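Side-chain contact in SVS_variant_AS1 (PDB 6TJA), which probably catalyses the metal-dependent cyclisation of geranylgeranyl diphosphate to the diterpene spiroviolene, as an engineered ancestral form of a class I terpene cyclase: residues W82-D87 and A306-R311. Residues are numbered along the deposited sequence; the frame is centred on the assembly and turned at random.
Sequences WLFAFD and AEWGLR
Two aromatic side chains, Phe84 and Trp308, make the whole of this small contact, reaching toward each other between segments 82-87 and 306-311, whose nearest CA atoms, those of Phe84 and Gly309, are still 13.4 Å apart. Along residues 82-87, Trp82 comes first and faces another neighbourhood: its flat indole lies among apolar side chains of helices 100-115 and 126-140, while NE1 donates to the carbonyl of Phe126. Phe84 follows, its ring carried out with CG anti to the carbonyl carbon (chi1 -74°). A flat, apolar phenylalanine suits this place, long enough to help span the gap and lie against the indole while also touching Thr54 and Ser56. The long, rigid indole of Trp308 comes from the opposite direction, its CG anti to the backbone N (chi1 165°). Phe84 CZ lies 4.0 Å from Trp308 CH2, and Phe84 CE2 4.1 Å from Trp308 CZ2. The planes are almost parallel, at 7°, yet the Phe84 ring and the six-membered ring of Trp308 are displaced, centroids 5.7 Å apart, with little of one above the other. Tryptophan suits its place twice over: its six-membered ring meets Phe84 while NE1 bonds to the carbonyl of Thr54, which would help hold the indole's rotation; Phe59 adds an edge-to-face pair. Further along, Phe86 packs on Leu106 and Val110. Asp87 opens a DDxxxD sequence, consistent with the aspartate-rich, metal-binding motif of the family. The pair thus joins helix 70-91, near whose end that probable motif begins, to the end of helix 289-309, within the all-helical fold characteristic of class I terpene synthases.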
ATOM      1  N   TRP A  82     -10.782  15.332   6.270  1.00 25.46           N
ATOM      2  CA  TRP A  82      -9.637  14.747   6.998  1.00 27.54           C
ATOM      3  C   TRP A  82      -8.385  14.883   6.151  1.00 28.05           C
ATOM      4  O   TRP A  82      -7.389  15.325   6.679  1.00 29.91           O
ATOM      5  CB  TRP A  82      -9.890  13.283   7.325  1.00 27.34           C
ATOM      6  CG  TRP A  82      -8.816  12.730   8.195  1.00 28.09           C
ATOM      7  CD1 TRP A  82      -8.754  12.744   9.560  1.00 28.71           C
ATOM      8  CD2 TRP A  82      -7.619  12.101   7.739  1.00 27.84           C
ATOM      9  NE1 TRP A  82      -7.616  12.122   9.984  1.00 26.71           N
ATOM     10  CE2 TRP A  82      -6.886  11.746   8.886  1.00 28.13           C
ATOM     11  CE3 TRP A  82      -7.105  11.795   6.479  1.00 27.34           C
ATOM     12  CZ2 TRP A  82      -5.661  11.094   8.793  1.00 28.12           C
ATOM     13  CZ3 TRP A  82      -5.878  11.183   6.394  1.00 27.45           C
ATOM     14  CH2 TRP A  82      -5.174  10.826   7.536  1.00 27.12           C
ATOM     15  N   LEU A  83      -8.465  14.489   4.886  1.00 30.98           N
ATOM     16  CA  LEU A  83      -7.326  14.495   3.952  1.00 33.12           C
ATOM     17  C   LEU A  83      -6.813  15.921   3.805  1.00 33.94           C
ATOM     18  O   LEU A  83      -5.595  16.102   3.923  1.00 34.22           O
ATOM     19  CB  LEU A  83      -7.740  13.914   2.600  1.00 38.28           C
ATOM     20  CG  LEU A  83      -6.674  13.953   1.500  1.00 38.11           C
ATOM     21  CD1 LEU A  83      -5.690  12.805   1.645  1.00 36.48           C
ATOM     22  CD2 LEU A  83      -7.359  13.909   0.150  1.00 41.71           C
ATOM     23  N   PHE A  84      -7.677  16.898   3.548  1.00 35.30           N
ATOM     24  CA  PHE A  84      -7.221  18.305   3.373  1.00 39.49           C
ATOM     25  C   PHE A  84      -6.530  18.760   4.666  1.00 36.25           C
ATOM     26  O   PHE A  84      -5.451  19.356   4.618  1.00 30.27           O
ATOM     27  CB  PHE A  84      -8.358  19.237   2.944  1.00 43.85           C
ATOM     28  CG  PHE A  84      -8.782  19.082   1.506  1.00 50.99           C
ATOM     29  CD1 PHE A  84      -7.847  18.873   0.498  1.00 57.93           C
ATOM     30  CD2 PHE A  84     -10.122  19.136   1.157  1.00 52.46           C
ATOM     31  CE1 PHE A  84      -8.250  18.728  -0.820  1.00 63.27           C
ATOM     32  CE2 PHE A  84     -10.524  19.008  -0.167  1.00 52.00           C
ATOM     33  CZ  PHE A  84      -9.586  18.806  -1.151  1.00 61.09           C
ATOM     34  N   ALA A  85      -7.125  18.426   5.805  1.00 34.78           N
ATOM     35  CA  ALA A  85      -6.636  18.836   7.135  1.00 33.55           C
ATOM     36  C   ALA A  85      -5.277  18.158   7.416  1.00 36.86           C
ATOM     37  O   ALA A  85      -4.315  18.851   7.831  1.00 36.47           O
ATOM     38  CB  ALA A  85      -7.680  18.498   8.158  1.00 32.86           C
ATOM     39  N   PHE A  86      -5.164  16.855   7.178  1.00 35.06           N
ATOM     40  CA  PHE A  86      -3.911  16.096   7.420  1.00 34.08           C
ATOM     41  C   PHE A  86      -2.831  16.587   6.445  1.00 36.10           C
ATOM     42  O   PHE A  86      -1.680  16.829   6.847  1.00 36.35           O
ATOM     43  CB  PHE A  86      -4.173  14.592   7.314  1.00 31.20           C
ATOM     44  CG  PHE A  86      -2.981  13.737   7.650  1.00 30.69           C
ATOM     45  CD1 PHE A  86      -2.826  13.215   8.927  1.00 29.43           C
ATOM     46  CD2 PHE A  86      -2.030  13.436   6.685  1.00 28.32           C
ATOM     47  CE1 PHE A  86      -1.736  12.416   9.230  1.00 30.85           C
ATOM     48  CE2 PHE A  86      -0.937  12.642   6.998  1.00 27.80           C
ATOM     49  CZ  PHE A  86      -0.783  12.153   8.273  1.00 27.82           C
ATOM     50  N   ASP A  87      -3.184  16.775   5.180  1.00 36.01           N
ATOM     51  CA  ASP A  87      -2.218  17.292   4.191  1.00 37.81           C
ATOM     52  C   ASP A  87      -1.651  18.615   4.718  1.00 39.84           C
ATOM     53  O   ASP A  87      -0.423  18.735   4.778  1.00 38.37           O
ATOM     54  CB  ASP A  87      -2.822  17.465   2.796  1.00 38.49           C
ATOM     55  CG  ASP A  87      -1.770  17.886   1.785  1.00 42.23           C
ATOM     56  OD1 ASP A  87      -0.774  17.144   1.633  1.00 45.90           O
ATOM     57  OD2 ASP A  87      -1.922  18.971   1.194  1.00 54.56           O
ATOM     58  N   ALA A 306     -12.046  19.389 -11.128  1.00 28.36           N
ATOM     59  CA  ALA A 306     -11.722  20.617 -11.901  1.00 31.29           C
ATOM     60  C   ALA A 306     -12.685  21.752 -11.516  1.00 32.37           C
ATOM     61  O   ALA A 306     -12.232  22.890 -11.274  1.00 38.26           O
ATOM     62  CB  ALA A 306     -11.756  20.328 -13.374  1.00 29.25           C
ATOM     63  N   GLU A 307     -13.972  21.440 -11.413  1.00 32.50           N
ATOM     64  CA  GLU A 307     -15.059  22.445 -11.250  1.00 36.05           C
ATOM     65  C   GLU A 307     -14.990  22.982  -9.819  1.00 33.92           C
ATOM     66  O   GLU A 307     -14.971  24.203  -9.647  1.00 34.93           O
ATOM     67  CB  GLU A 307     -16.437  21.838 -11.588  1.00 36.00           C
ATOM     68  CG  GLU A 307     -17.495  22.880 -11.854  1.00 37.30           C
ATOM     69  CD  GLU A 307     -18.769  22.416 -12.541  1.00 41.80           C
ATOM     70  OE1 GLU A 307     -18.675  21.790 -13.628  1.00 44.69           O
ATOM     71  OE2 GLU A 307     -19.861  22.713 -12.006  1.00 44.25           O
ATOM     72  N   TRP A 308     -14.940  22.103  -8.822  1.00 36.16           N
ATOM     73  CA  TRP A 308     -14.793  22.511  -7.395  1.00 39.85           C
ATOM     74  C   TRP A 308     -13.578  23.445  -7.262  1.00 38.34           C
ATOM     75  O   TRP A 308     -13.710  24.465  -6.573  1.00 37.94           O
ATOM     76  CB  TRP A 308     -14.704  21.291  -6.465  1.00 40.35           C
ATOM     77  CG  TRP A 308     -14.213  21.592  -5.086  1.00 38.30           C
ATOM     78  CD1 TRP A 308     -14.958  21.804  -3.966  1.00 37.26           C
ATOM     79  CD2 TRP A 308     -12.841  21.713  -4.689  1.00 36.86           C
ATOM     80  NE1 TRP A 308     -14.139  22.043  -2.899  1.00 33.15           N
ATOM     81  CE2 TRP A 308     -12.835  21.978  -3.307  1.00 37.31           C
ATOM     82  CE3 TRP A 308     -11.620  21.599  -5.362  1.00 40.43           C
ATOM     83  CZ2 TRP A 308     -11.645  22.158  -2.588  1.00 41.03           C
ATOM     84  CZ3 TRP A 308     -10.446  21.762  -4.650  1.00 44.38           C
ATOM     85  CH2 TRP A 308     -10.461  22.058  -3.283  1.00 40.24           C
ATOM     86  N   GLY A 309     -12.467  23.123  -7.933  1.00 38.60           N
ATOM     87  CA  GLY A 309     -11.269  23.979  -8.059  1.00 41.09           C
ATOM     88  C   GLY A 309     -11.583  25.416  -8.471  1.00 44.21           C
ATOM     89  O   GLY A 309     -11.076  26.334  -7.811  1.00 47.37           O
ATOM     90  N   LEU A 310     -12.401  25.628  -9.506  1.00 45.63           N
ATOM     91  CA  LEU A 310     -12.717  26.990 -10.026  1.00 48.70           C
ATOM     92  C   LEU A 310     -13.780  27.732  -9.180  1.00 54.25           C
ATOM     93  O   LEU A 310     -14.075  28.881  -9.548  1.00 63.65           O
ATOM     94  CB  LEU A 310     -13.186  26.855 -11.474  1.00 45.95           C
ATOM     95  CG  LEU A 310     -12.207  26.224 -12.461  1.00 44.31           C
ATOM     96  CD1 LEU A 310     -12.941  25.840 -13.732  1.00 42.62           C
ATOM     97  CD2 LEU A 310     -11.042  27.153 -12.772  1.00 43.47           C
ATOM     98  N   ARG A 311     -14.314  27.145  -8.094  1.00 58.90           N
ATOM     99  CA  ARG A 311     -15.311  27.764  -7.162  1.00 62.08           C
ATOM    100  C   ARG A 311     -14.867  27.627  -5.689  1.00 61.34           C
ATOM    101  O   ARG A 311     -13.921  28.340  -5.259  1.00 67.40           O
ATOM    102  CB  ARG A 311     -16.679  27.075  -7.303  1.00 64.03           C
ATOM    103  CG  ARG A 311     -17.118  26.751  -8.728  1.00 58.26           C
ATOM    104  CD  ARG A 311     -18.418  25.956  -8.764  1.00 62.63           C
ATOM    105  NE  ARG A 311     -18.977  25.751 -10.104  1.00 68.50           N
ATOM    106  CZ  ARG A 311     -19.675  26.653 -10.812  1.00 76.09           C
ATOM    107  NH1 ARG A 311     -19.915  27.863 -10.333  1.00 76.73           N
ATOM    108  NH2 ARG A 311     -20.124  26.345 -12.019  1.00 74.50           N
TER